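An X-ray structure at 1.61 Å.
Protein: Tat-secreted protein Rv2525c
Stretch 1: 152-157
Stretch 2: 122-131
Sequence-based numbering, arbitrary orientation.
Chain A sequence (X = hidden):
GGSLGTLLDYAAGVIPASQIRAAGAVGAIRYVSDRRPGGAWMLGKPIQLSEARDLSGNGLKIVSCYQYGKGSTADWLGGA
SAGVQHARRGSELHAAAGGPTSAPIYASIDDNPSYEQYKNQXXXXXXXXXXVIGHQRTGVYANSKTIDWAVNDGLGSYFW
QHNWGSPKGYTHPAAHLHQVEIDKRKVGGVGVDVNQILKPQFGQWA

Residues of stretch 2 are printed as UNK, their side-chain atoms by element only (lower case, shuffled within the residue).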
# COMPACT_ATOMS: atom_id res chain seq x y z
N ASN A 152 -8.95 -7.63 -14.93
CA ASN A 152 -9.94 -7.96 -15.95
C ASN A 152 -10.82 -6.73 -16.32
O ASN A 152 -11.29 -6.62 -17.46
CB ASN A 152 -10.79 -9.12 -15.46
CG ASN A 152 -11.62 -9.75 -16.55
OD1 ASN A 152 -11.14 -10.00 -17.64
ND2 ASN A 152 -12.88 -10.01 -16.27
N ASP A 153 -11.05 -5.82 -15.35
CA ASP A 153 -11.83 -4.59 -15.56
C ASP A 153 -10.98 -3.39 -16.01
O ASP A 153 -11.54 -2.31 -16.23
CB ASP A 153 -12.59 -4.20 -14.31
CG ASP A 153 -13.79 -5.11 -14.07
OD1 ASP A 153 -14.29 -5.72 -15.05
OD2 ASP A 153 -14.28 -5.15 -12.91
N GLY A 154 -9.66 -3.56 -16.06
CA GLY A 154 -8.78 -2.47 -16.42
C GLY A 154 -8.74 -1.40 -15.34
O GLY A 154 -8.56 -0.22 -15.65
N LEU A 155 -8.91 -1.81 -14.05
CA LEU A 155 -8.88 -0.92 -12.90
C LEU A 155 -7.53 -1.02 -12.22
O LEU A 155 -7.12 -2.14 -11.84
CB LEU A 155 -9.95 -1.34 -11.90
CG LEU A 155 -11.15 -0.50 -11.69
CD1 LEU A 155 -11.93 -1.06 -10.50
CD2 LEU A 155 -10.77 0.97 -11.42
N GLY A 156 -6.85 0.10 -12.08
CA GLY A 156 -5.55 0.13 -11.44
C GLY A 156 -4.42 -0.21 -12.39
O GLY A 156 -4.63 -0.83 -13.45
N SER A 157 -3.20 0.16 -11.99
CA SER A 157 -2.00 -0.10 -12.81
C SER A 157 -0.97 -0.91 -12.04
O SER A 157 -0.09 -1.51 -12.66
CB SER A 157 -1.39 1.22 -13.28
OG SER A 157 -2.24 1.82 -14.25
N UNK A 122 -16.19 -1.60 -4.39
CA UNK A 122 -14.75 -1.45 -4.70
C UNK A 122 -14.51 -0.83 -6.09
O UNK A 122 -13.63 0.01 -6.20
c UNK A 122 -14.00 -2.80 -4.54
c UNK A 122 -12.51 -2.63 -4.98
c UNK A 122 -13.63 -4.71 -2.83
c UNK A 122 -14.10 -3.25 -3.07
N UNK A 123 -15.30 -1.21 -7.10
CA UNK A 123 -15.14 -0.63 -8.45
C UNK A 123 -15.35 0.92 -8.35
O UNK A 123 -14.40 1.65 -8.69
c UNK A 123 -16.18 -0.50 -10.77
c UNK A 123 -15.57 -2.73 -9.79
c UNK A 123 -16.07 -1.31 -9.49
N UNK A 124 -16.46 1.47 -7.82
CA UNK A 124 -16.55 2.94 -7.77
C UNK A 124 -15.44 3.54 -6.90
O UNK A 124 -14.96 4.64 -7.18
c UNK A 124 -17.73 0.83 -7.41
c UNK A 124 -17.94 3.23 -7.22
c UNK A 124 -18.49 1.94 -6.74
N UNK A 125 -15.05 2.81 -5.79
CA UNK A 125 -13.98 3.30 -4.90
C UNK A 125 -12.66 3.49 -5.68
O UNK A 125 -12.07 4.59 -5.69
c UNK A 125 -10.57 3.56 -1.09
c UNK A 125 -11.78 4.24 -1.10
c UNK A 125 -12.64 2.74 -2.79
c UNK A 125 -10.40 2.44 -1.90
c UNK A 125 -13.76 2.32 -3.73
o UNK A 125 -9.56 4.00 -0.27
c UNK A 125 -12.80 3.84 -1.95
c UNK A 125 -11.44 2.04 -2.75
N UNK A 126 -12.24 2.43 -6.39
CA UNK A 126 -10.99 2.45 -7.18
C UNK A 126 -11.09 3.40 -8.40
O UNK A 126 -10.08 4.03 -8.75
c UNK A 126 -10.58 1.03 -7.59
c UNK A 126 -8.94 0.69 -5.65
c UNK A 126 -10.12 0.10 -6.46
c UNK A 126 -9.75 -1.28 -6.99
N UNK A 127 -12.29 3.52 -9.02
CA UNK A 127 -12.46 4.46 -10.14
C UNK A 127 -12.27 5.91 -9.59
O UNK A 127 -11.68 6.74 -10.29
c UNK A 127 -13.81 4.29 -10.83
n UNK A 127 -15.27 1.81 -13.33
n UNK A 127 -17.57 1.69 -13.37
n UNK A 127 -16.32 0.24 -14.64
c UNK A 127 -13.89 3.02 -11.67
c UNK A 127 -15.23 2.92 -12.38
c UNK A 127 -16.38 1.26 -13.79
N UNK A 128 -12.73 6.20 -8.33
CA UNK A 128 -12.49 7.53 -7.73
C UNK A 128 -11.01 7.79 -7.55
O UNK A 128 -10.55 8.90 -7.83
o UNK A 128 -14.58 7.92 -6.64
c UNK A 128 -13.21 7.67 -6.40
N UNK A 129 -10.24 6.76 -7.09
CA UNK A 129 -8.80 6.91 -7.00
C UNK A 129 -8.23 7.28 -8.38
O UNK A 129 -7.44 8.22 -8.47
c UNK A 129 -5.22 6.76 -2.08
n UNK A 129 -8.58 5.38 -2.78
c UNK A 129 -6.96 6.11 -4.16
c UNK A 129 -8.14 5.64 -6.45
c UNK A 129 -6.46 6.25 -1.75
c UNK A 129 -4.85 6.98 -3.42
c UNK A 129 -8.07 5.64 -4.96
c UNK A 129 -9.03 5.23 -4.08
c UNK A 129 -7.33 5.95 -2.80
c UNK A 129 -5.71 6.66 -4.47
N UNK A 130 -8.68 6.57 -9.45
CA UNK A 130 -8.21 6.89 -10.82
C UNK A 130 -8.59 8.31 -11.24
O UNK A 130 -7.84 8.96 -11.98
c UNK A 130 -8.79 5.91 -11.81
c UNK A 130 -8.57 3.59 -12.74
o UNK A 130 -9.54 3.88 -13.47
o UNK A 130 -7.82 2.61 -12.97
c UNK A 130 -8.28 4.48 -11.55
N UNK A 131 -9.75 8.79 -10.80
CA UNK A 131 -10.21 10.12 -11.16
C UNK A 131 -9.44 11.19 -10.42
O UNK A 131 -9.49 12.34 -10.85
o UNK A 131 -12.13 11.53 -11.41
c UNK A 131 -11.70 10.28 -10.88
O HOH W 1 -10.12 2.14 -15.43

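Position 122 opens a helical stretch with four side-chain carbons, forked at the first, one arm two carbons long. This is isoleucine, I122; its end leads away from stretch 1, and the residue is buried.

Position 123 has one carbon carrying two more, the compact fork of valine. V123 lies beside L155: its CG2 is 4.1 Å from L155 CD1, and its CA is nearer still, 3.8 Å from the same methyl.

At position 124 three carbons close a ring onto the backbone N, which identifies proline. P124 has no N-H to give to the preceding turn, and the helix kinks here. Its CB points away from stretch 1, so the ring takes no part in the contact.

Position 125 carries one carbon, then a six-carbon ring bearing an oxygen: tyrosine, Y125. It makes no contact with stretch 1; its hydroxyl accepts a hydrogen bond within the helix from a residue one turn on.

Four carbons forked at the second mark position 126 as leucine. L126 points toward stretch 1, and its CB packs 3.8 Å from L155 CD1.

Position 127 shows three carbons, a nitrogen, then a carbon carrying two more nitrogens: arginine. The aliphatic part of R127 serves the contact, CG lying 3.7 Å from L155 CD2, while the charged end stays in an exposed side chain.

Position 128, one carbon and one oxygen, is serine. S128 is out of reach of stretch 1, its hydroxyl bonded elsewhere in the structure.

At position 129 one carbon leads to fused five- and six-membered rings holding eight carbons and one nitrogen, which only tryptophan provides. W129 NE1 donates to Y125 OH at 3.0 Å, satisfying the indole nitrogen of a buried side chain.

Position 130 has three carbons, the third carrying two oxygens, one of them 2.8 Å from G156 N. This is glutamate, E130, long enough to reach the loop with its carboxylate.

Position 131, again one carbon and one oxygen, is serine; S131 is exposed and distant from the loop.

The contact joins an apolar patch to a polar clasp. L155 covers V123, L126 and the stem of R127, while G156 N donates to E130 OE2 at 2.8 Å with a nearly linear 175° angle. Water 1 extends the clasp, donating to E130 OE1 at 2.7 Å and to G154 O at 2.8 Å. Thus one carboxylate receives a loop amide directly and reaches a loop carbonyl through water.

Stretch 2 (122-131) IVPYLRSWES
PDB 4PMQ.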